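Local coordinates for protein glutaredoxin 2 (Salmonella enterica subsp. enterica serovar Typhimurium, PDB 3IR4) that binds glutathione and probably acts as a glutathione-dependent thiol-disulfide oxidoreductase with a glutathione S-transferase-like fold, at residues P87-W92 / N165-E170; G98-L103 / R183-V188. All blocks are in the same frame, centred on the assembly; numbering follows the deposited sequence. Where two conformers were deposited one is given.

In the fold
Both interactions lie in the helical C-terminal domain. Their centres are 19 Å apart, and their nearest atoms about 6 Å apart, so they do not touch. The segments alternate along the chain: 87-92, 98-103, 165-170, 183-188. The first two lie on or around the consecutive helices 87-97 and 101-108. The last two flank helix 173-185: interaction 1 uses the loop before it, interaction 2 its C-terminal region and what follows. Together they join the loop before helix 173-185 and its C-terminal region to two helices that follow each other, 87-97 and 101-108. Interaction 2 is the more central, with the Val100 side chain about 12 Å from the bound glutathione.

Interaction 1 of 2, residues P87-W92 / N165-E170; sequences PAIEEW and NAVNGE
Ile89 meets Val167 and Asn168 through its CG1-CD1 branch. Its CD1 methyl lies 3.8 Å from CG2 of Val167. The two side chains run antiparallel and offset, and meet at these two methyls. Farther back on the same isoleucine, CG1 sits 4.1 Å from OD1 of Asn168, a van der Waals approach with no bond. CG1 of Ile89 is anti to its own carbonyl carbon (chi1 -65°), and this branch carries CD1 to the loop. The contact is small, burying 96 Å² in all, but Ile89 and Val167 are both buried.

The domain is the all-helical C-terminal half of a glutathione S-transferase-like fold. Here the start of helix 87-97 meets the loop between helices 143-160 and 173-185. Leu157 and Leu160 of helix 143-160 add to the packing on Ile89, while Val167 also rests on Leu178 of helix 173-185 and on Tyr200 of helix 195-208.

Polar bonds hold the loop in place. Ala166 to Gly169 form a type I beta turn, closed by Gly169 N to Ala166 O at 3.1 Å. Gly169 has a positive phi of 111°, which suits a glycine. The amide ND2 of Asn168 is gripped by two acceptors, Asp174 OD2 and Lys84 O, and this fixes the amide beside Ile89. Val167 N is bonded to OD1 of Asp175, tying the loop to the first turn of helix 173-185.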
ATOM      1  N   PRO A  87       1.257 -16.436  11.763  1.00  6.95           N
ATOM      2  CA  PRO A  87      -0.028 -16.742  11.179  1.00  7.88           C
ATOM      3  C   PRO A  87      -1.153 -15.802  11.660  1.00  7.36           C
ATOM      4  O   PRO A  87      -2.125 -15.578  10.915  1.00  8.12           O
ATOM      5  CB  PRO A  87      -0.271 -18.176  11.638  1.00  8.59           C
ATOM      6  CG  PRO A  87       1.102 -18.754  11.736  1.00 10.65           C
ATOM      7  CD  PRO A  87       1.884 -17.630  12.357  1.00  8.55           C
ATOM      8  N   ALA A  88      -1.065 -15.315  12.897  1.00  6.68           N
ATOM      9  CA  ALA A  88      -2.065 -14.380  13.421  1.00  7.16           C
ATOM     10  C   ALA A  88      -2.146 -13.097  12.589  1.00  7.13           C
ATOM     11  O   ALA A  88      -3.230 -12.512  12.433  1.00  7.46           O
ATOM     12  CB  ALA A  88      -1.828 -14.045  14.902  1.00  8.60           C
ATOM     13  N   ILE A  89      -1.016 -12.637  12.056  1.00  6.49           N
ATOM     14  CA  ILE A  89      -0.986 -11.416  11.251  1.00  6.72           C
ATOM     15  C   ILE A  89      -1.651 -11.672   9.895  1.00  6.54           C
ATOM     16  O   ILE A  89      -2.442 -10.880   9.428  1.00  7.37           O
ATOM     17  CB  ILE A  89       0.446 -10.869  11.105  1.00  7.78           C
ATOM     18  CG1 ILE A  89       0.974 -10.418  12.484  1.00  8.07           C
ATOM     19  CG2 ILE A  89       0.503  -9.735  10.103  1.00  8.52           C
ATOM     20  CD1 ILE A  89       0.324  -9.233  13.116  1.00 10.39           C
ATOM     21  N   GLU A  90      -1.362 -12.812   9.276  1.00  7.07           N
ATOM     22  CA  GLU A  90      -1.984 -13.167   8.014  1.00  7.90           C
ATOM     23  C   GLU A  90      -3.514 -13.209   8.205  1.00  7.21           C
ATOM     24  O   GLU A  90      -4.255 -12.714   7.377  1.00  7.85           O
ATOM     25  CB  GLU A  90      -1.437 -14.494   7.503  1.00  9.50           C
ATOM     26  CG  GLU A  90      -2.020 -14.970   6.190  1.00 14.64           C
ATOM     27  CD  GLU A  90      -1.498 -16.347   5.802  1.00 21.97           C
ATOM     28  OE1 GLU A  90      -1.669 -17.295   6.610  1.00 24.02           O
ATOM     29  OE2 GLU A  90      -0.938 -16.484   4.698  1.00 26.70           O
ATOM     30  N   GLU A  91      -3.960 -13.778   9.310  1.00  7.38           N
ATOM     31  CA  GLU A  91      -5.388 -13.911   9.593  1.00  7.91           C
ATOM     32  C   GLU A  91      -6.036 -12.550   9.841  1.00  7.60           C
ATOM     33  O   GLU A  91      -7.112 -12.256   9.306  1.00  7.06           O
ATOM     34  CB  GLU A  91      -5.569 -14.823  10.802  1.00  8.54           C
ATOM     35  CG  GLU A  91      -6.964 -14.931  11.402  1.00 12.92           C
ATOM     36  CD  GLU A  91      -6.983 -15.821  12.681  1.00 19.64           C
ATOM     37  OE1 GLU A  91      -6.402 -15.459  13.748  1.00 21.56           O
ATOM     38  OE2 GLU A  91      -7.610 -16.893  12.628  1.00 26.08           O
ATOM     39  N   TRP A  92      -5.349 -11.693  10.587  1.00  6.91           N
ATOM     40  CA  TRP A  92      -5.856 -10.364  10.889  1.00  7.12           C
ATOM     41  C   TRP A  92      -5.988  -9.569   9.593  1.00  5.88           C
ATOM     42  O   TRP A  92      -6.998  -8.903   9.367  1.00  6.90           O
ATOM     43  CB  TRP A  92      -4.909  -9.674  11.876  1.00  7.41           C
ATOM     44  CG  TRP A  92      -5.415  -8.367  12.398  1.00  7.40           C
ATOM     45  CD1 TRP A  92      -6.169  -8.165  13.517  1.00  7.78           C
ATOM     46  CD2 TRP A  92      -5.214  -7.089  11.820  1.00  6.71           C
ATOM     47  NE1 TRP A  92      -6.451  -6.839  13.663  1.00  7.51           N
ATOM     48  CE2 TRP A  92      -5.891  -6.156  12.619  1.00  6.62           C
ATOM     49  CE3 TRP A  92      -4.535  -6.642  10.692  1.00  7.40           C
ATOM     50  CZ2 TRP A  92      -5.875  -4.795  12.341  1.00  6.94           C
ATOM     51  CZ3 TRP A  92      -4.543  -5.288  10.405  1.00  7.72           C
ATOM     52  CH2 TRP A  92      -5.221  -4.386  11.217  1.00  8.04           C
ATOM     53  N   ASN A 165       9.844  -1.379  14.127  1.00  4.75           N
ATOM     54  CA  ASN A 165      10.596  -1.623  12.906  1.00  5.02           C
ATOM     55  C   ASN A 165      10.476  -3.052  12.411  1.00  4.37           C
ATOM     56  O   ASN A 165      11.167  -3.433  11.461  1.00  6.32           O
ATOM     57  CB  ASN A 165      12.068  -1.186  13.023  1.00  5.54           C
ATOM     58  CG  ASN A 165      12.819  -1.934  14.089  1.00  5.86           C
ATOM     59  OD1 ASN A 165      12.233  -2.440  15.036  1.00  7.53           O
ATOM     60  ND2 ASN A 165      14.142  -1.938  13.993  1.00  7.90           N
ATOM     61  N   ALA A 166       9.599  -3.847  13.017  1.00  4.37           N
ATOM     62  CA  ALA A 166       9.378  -5.238  12.594  1.00  4.90           C
ATOM     63  C   ALA A 166       8.215  -5.826  13.356  1.00  4.61           C
ATOM     64  O   ALA A 166       8.297  -6.040  14.562  1.00  4.84           O
ATOM     65  CB  ALA A 166      10.616  -6.097  12.812  1.00  6.90           C
ATOM     66  N   VAL A 167       7.142  -6.137  12.648  1.00  4.42           N
ATOM     67  CA  VAL A 167       5.935  -6.630  13.321  1.00  5.08           C
ATOM     68  C   VAL A 167       6.174  -7.899  14.132  1.00  4.93           C
ATOM     69  O   VAL A 167       5.578  -8.081  15.190  1.00  5.82           O
ATOM     70  CB  VAL A 167       4.730  -6.750  12.337  1.00  5.99           C
ATOM     71  CG1 VAL A 167       4.997  -7.751  11.245  1.00  5.97           C
ATOM     72  CG2 VAL A 167       3.451  -7.079  13.083  1.00  8.19           C
ATOM     73  N   ASN A 168       7.072  -8.752  13.657  1.00  5.28           N
ATOM     74  CA  ASN A 168       7.397  -9.992  14.371  1.00  6.90           C
ATOM     75  C   ASN A 168       8.751  -9.973  15.060  1.00  8.05           C
ATOM     76  O   ASN A 168       9.142 -11.004  15.615  1.00 10.61           O
ATOM     77  CB  ASN A 168       7.285 -11.183  13.413  1.00  7.74           C
ATOM     78  CG  ASN A 168       5.920 -11.266  12.737  1.00  5.97           C
ATOM     79  OD1 ASN A 168       4.906 -10.911  13.330  1.00  8.26           O
ATOM     80  ND2 ASN A 168       5.914 -11.624  11.479  1.00  6.21           N
ATOM     81  N   GLY A 169       9.441  -8.830  15.076  1.00  6.12           N
ATOM     82  CA  GLY A 169      10.751  -8.709  15.750  1.00  7.06           C
ATOM     83  C   GLY A 169      11.881  -8.533  14.768  1.00  6.55           C
ATOM     84  O   GLY A 169      12.767  -7.736  14.992  1.00  9.63           O
ATOM     85  N   GLU A 170      11.880  -9.336  13.701  0.50  6.88           N
ATOM     86  CA  GLU A 170      12.824  -9.209  12.582  0.50  6.82           C
ATOM     87  C   GLU A 170      11.955  -8.937  11.366  0.50  5.52           C
ATOM     88  O   GLU A 170      10.879  -9.501  11.242  0.50  5.61           O
ATOM     89  CB  GLU A 170      13.619 -10.497  12.311  0.50  7.81           C
ATOM     90  CG  GLU A 170      14.646 -10.920  13.340  0.50  8.97           C
ATOM     91  CD  GLU A 170      15.254 -12.256  12.987  0.50 10.58           C
ATOM     92  OE1 GLU A 170      15.554 -12.484  11.799  0.50 12.04           O
ATOM     93  OE2 GLU A 170      15.396 -13.085  13.886  0.50  9.69           O
TER

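Interaction 2 of 2, residues G98-L103 / R183-V188; sequences GYVNQL and RNLTLV
Val100 and Leu185 are brought together by their torsions. In Val100, chi1 of 76° puts CG1 between the backbone N and the carbonyl carbon. CG2 then comes to lie anti to the N, and it is the methyl that reaches Leu185. The first bond of the Leu185 side chain does not aim at segment 98-103, but the chain's end, CD2, comes nearer to it. Its CG is anti to the carbonyl carbon, with chi1 -77°. The result is a contact of 3.6 Å between Val100 CG2 and Leu185 CD2, with the two side chains set at a slant to each other.

This is core packing in the helical domain of a glutathione S-transferase-like fold. It joins segment 98-103, around the start of helix 101-108, to segment 183-188, where helix 173-185 gives way to loop. The second pair is Leu103 and Val188, whose CA atoms lie 7.1 Å apart. Their side chains cross at about a right angle. Leu103 CD2 meets Val188 CG1 at 4.1 Å, while Leu103 CB meets Val188 CG2, also at 4.1 Å. Both valine methyls are therefore used, one toward the leucine tip and one toward its base. All four residues are buried, and the contact across the segments is wholly apolar.

Helix 143-160 lines the same core: its Leu146 packs on Leu103, and its Ile150 on Leu185. In the conformer described here, one of two, Arg183 NH2 forms a salt bridge with Asp10.

Local backbone bonds shape both partners. Leu103 N bonds to Val100 O at 2.9 Å, linking the two residues of this segment that face segment 183-188. Leu185 to Val188 form a type I beta turn, closed by Val188 N to Leu185 O at 3.0 Å.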
ATOM      1  N   GLY A  98     -10.824  -7.651   4.093  1.00  9.03           N
ATOM      2  CA  GLY A  98     -12.127  -8.052   3.639  1.00  9.96           C
ATOM      3  C   GLY A  98     -13.187  -6.962   3.688  1.00  9.38           C
ATOM      4  O   GLY A  98     -14.135  -7.033   2.905  1.00 11.75           O
ATOM      5  N   TYR A  99     -13.060  -5.975   4.587  1.00  8.78           N
ATOM      6  CA  TYR A  99     -14.054  -4.872   4.695  1.00  7.97           C
ATOM      7  C   TYR A  99     -13.484  -3.463   4.509  1.00  7.07           C
ATOM      8  O   TYR A  99     -14.238  -2.525   4.268  1.00  7.43           O
ATOM      9  CB  TYR A  99     -14.829  -4.874   6.021  1.00  9.38           C
ATOM     10  CG  TYR A  99     -14.052  -4.543   7.257  1.00  8.65           C
ATOM     11  CD1 TYR A  99     -13.451  -5.537   8.015  1.00  8.83           C
ATOM     12  CD2 TYR A  99     -13.885  -3.224   7.671  1.00 10.31           C
ATOM     13  CE1 TYR A  99     -12.738  -5.233   9.189  1.00  9.43           C
ATOM     14  CE2 TYR A  99     -13.171  -2.907   8.806  1.00  9.73           C
ATOM     15  CZ  TYR A  99     -12.592  -3.900   9.559  1.00  7.84           C
ATOM     16  OH  TYR A  99     -11.880  -3.550  10.685  1.00  8.11           O
ATOM     17  N   VAL A 100     -12.178  -3.312   4.598  1.00  6.72           N
ATOM     18  CA  VAL A 100     -11.555  -2.000   4.679  1.00  6.05           C
ATOM     19  C   VAL A 100     -11.787  -1.131   3.453  1.00  5.69           C
ATOM     20  O   VAL A 100     -11.754   0.098   3.559  1.00  5.34           O
ATOM     21  CB  VAL A 100     -10.054  -2.120   5.009  1.00  7.07           C
ATOM     22  CG1 VAL A 100      -9.256  -2.562   3.795  1.00  8.70           C
ATOM     23  CG2 VAL A 100      -9.503  -0.813   5.540  1.00  8.32           C
ATOM     24  N   ASN A 101     -12.016  -1.735   2.293  1.00  5.11           N
ATOM     25  CA  ASN A 101     -12.201  -0.954   1.094  1.00  5.47           C
ATOM     26  C   ASN A 101     -13.484  -0.119   1.149  1.00  5.33           C
ATOM     27  O   ASN A 101     -13.593   0.839   0.381  1.00  5.13           O
ATOM     28  CB  ASN A 101     -12.139  -1.785  -0.159  1.00  6.56           C
ATOM     29  CG  ASN A 101     -10.743  -1.920  -0.683  1.00  8.71           C
ATOM     30  OD1 ASN A 101      -9.853  -1.188  -0.241  1.00 12.28           O
ATOM     31  ND2 ASN A 101     -10.547  -2.785  -1.655  1.00 12.50           N
ATOM     32  N   GLN A 102     -14.436  -0.460   2.027  1.00  4.34           N
ATOM     33  CA  GLN A 102     -15.604   0.392   2.185  1.00  4.30           C
ATOM     34  C   GLN A 102     -15.212   1.745   2.774  1.00  4.34           C
ATOM     35  O   GLN A 102     -15.913   2.713   2.562  1.00  5.33           O
ATOM     36  CB  GLN A 102     -16.672  -0.283   2.995  1.00  5.22           C
ATOM     37  CG  GLN A 102     -17.253  -1.482   2.292  1.00  7.33           C
ATOM     38  CD  GLN A 102     -18.501  -2.023   2.942  1.00 10.53           C
ATOM     39  OE1 GLN A 102     -18.774  -1.797   4.118  1.00 13.34           O
ATOM     40  NE2 GLN A 102     -19.273  -2.759   2.172  1.00 12.33           N
ATOM     41  N   LEU A 103     -14.129   1.803   3.538  1.00  4.15           N
ATOM     42  CA  LEU A 103     -13.547   3.056   3.990  1.00  4.46           C
ATOM     43  C   LEU A 103     -12.630   3.657   2.911  1.00  4.11           C
ATOM     44  O   LEU A 103     -12.633   4.869   2.677  1.00  4.53           O
ATOM     45  CB  LEU A 103     -12.736   2.844   5.277  1.00  4.94           C
ATOM     46  CG  LEU A 103     -13.520   2.597   6.553  1.00  5.36           C
ATOM     47  CD1 LEU A 103     -12.575   2.175   7.646  1.00  7.43           C
ATOM     48  CD2 LEU A 103     -14.313   3.888   6.958  1.00  6.81           C
ATOM     49  N   ARG A 183      -0.693   2.516   6.172  0.50  4.11           N
ATOM     50  CA  ARG A 183      -0.398   3.759   5.465  0.50  4.56           C
ATOM     51  C   ARG A 183      -1.667   4.330   4.839  0.50  4.29           C
ATOM     52  O   ARG A 183      -2.003   5.503   4.996  0.50  4.68           O
ATOM     53  CB  ARG A 183       0.684   3.474   4.418  0.50  4.96           C
ATOM     54  CG  ARG A 183       1.224   4.667   3.638  0.50  5.68           C
ATOM     55  CD  ARG A 183       0.564   4.904   2.313  0.50  5.05           C
ATOM     56  NE  ARG A 183       1.240   6.011   1.628  0.50  7.34           N
ATOM     57  CZ  ARG A 183       1.101   6.303   0.339  0.50  9.17           C
ATOM     58  NH1 ARG A 183       0.273   5.613  -0.436  0.50 10.17           N
ATOM     59  NH2 ARG A 183       1.795   7.299  -0.171  0.50 11.76           N
ATOM     60  N   ASN A 184      -2.605   3.343   4.031  0.60  3.47           N
ATOM     61  CA  ASN A 184      -3.807   3.830   3.404  0.60  4.11           C
ATOM     62  C   ASN A 184      -4.878   4.211   4.437  0.60  4.09           C
ATOM     63  O   ASN A 184      -5.685   5.104   4.196  0.60  4.18           O
ATOM     64  CB  ASN A 184      -4.237   2.857   2.325  0.60  4.78           C
ATOM     65  CG  ASN A 184      -3.293   2.895   1.102  0.60  4.36           C
ATOM     66  OD1 ASN A 184      -2.522   3.853   0.917  0.60  4.48           O
ATOM     67  ND2 ASN A 184      -3.360   1.866   0.273  0.60  4.67           N
ATOM     68  N   LEU A 185      -4.855   3.573   5.612  1.00  3.47           N
ATOM     69  CA  LEU A 185      -5.787   3.925   6.676  1.00  4.28           C
ATOM     70  C   LEU A 185      -5.575   5.333   7.214  1.00  4.05           C
ATOM     71  O   LEU A 185      -6.498   5.922   7.771  1.00  4.29           O
ATOM     72  CB  LEU A 185      -5.790   2.901   7.793  1.00  4.87           C
ATOM     73  CG  LEU A 185      -6.552   1.619   7.518  1.00  5.74           C
ATOM     74  CD1 LEU A 185      -6.263   0.575   8.603  1.00  7.84           C
ATOM     75  CD2 LEU A 185      -8.051   1.869   7.410  1.00  6.79           C
ATOM     76  N   THR A 186      -4.398   5.914   7.026  1.00  3.87           N
ATOM     77  CA  THR A 186      -4.170   7.286   7.461  1.00  4.17           C
ATOM     78  C   THR A 186      -4.989   8.298   6.648  1.00  3.91           C
ATOM     79  O   THR A 186      -5.085   9.458   7.029  1.00  4.84           O
ATOM     80  CB  THR A 186      -2.693   7.694   7.520  1.00  4.24           C
ATOM     81  OG1 THR A 186      -2.118   7.703   6.211  1.00  4.28           O
ATOM     82  CG2 THR A 186      -1.907   6.811   8.446  1.00  5.78           C
ATOM     83  N   LEU A 187      -5.578   7.861   5.526  1.00  3.74           N
ATOM     84  CA  LEU A 187      -6.474   8.728   4.763  1.00  4.10           C
ATOM     85  C   LEU A 187      -7.845   8.853   5.455  1.00  4.41           C
ATOM     86  O   LEU A 187      -8.646   9.714   5.085  1.00  4.66           O
ATOM     87  CB  LEU A 187      -6.668   8.172   3.359  1.00  4.31           C
ATOM     88  CG  LEU A 187      -7.355   9.073   2.320  1.00  4.85           C
ATOM     89  CD1 LEU A 187      -6.529  10.297   2.078  1.00  7.10           C
ATOM     90  CD2 LEU A 187      -7.555   8.278   1.038  1.00  5.88           C
ATOM     91  N   VAL A 188      -8.134   7.970   6.397  1.00  4.27           N
ATOM     92  CA  VAL A 188      -9.432   7.931   7.051  1.00  4.02           C
ATOM     93  C   VAL A 188      -9.424   8.755   8.338  1.00  4.57           C
ATOM     94  O   VAL A 188      -8.951   8.301   9.380  1.00  5.23           O
ATOM     95  CB  VAL A 188      -9.864   6.469   7.385  1.00  4.72           C
ATOM     96  CG1 VAL A 188     -11.268   6.450   7.941  1.00  5.90           C
ATOM     97  CG2 VAL A 188      -9.752   5.585   6.141  1.00  5.36           C
TER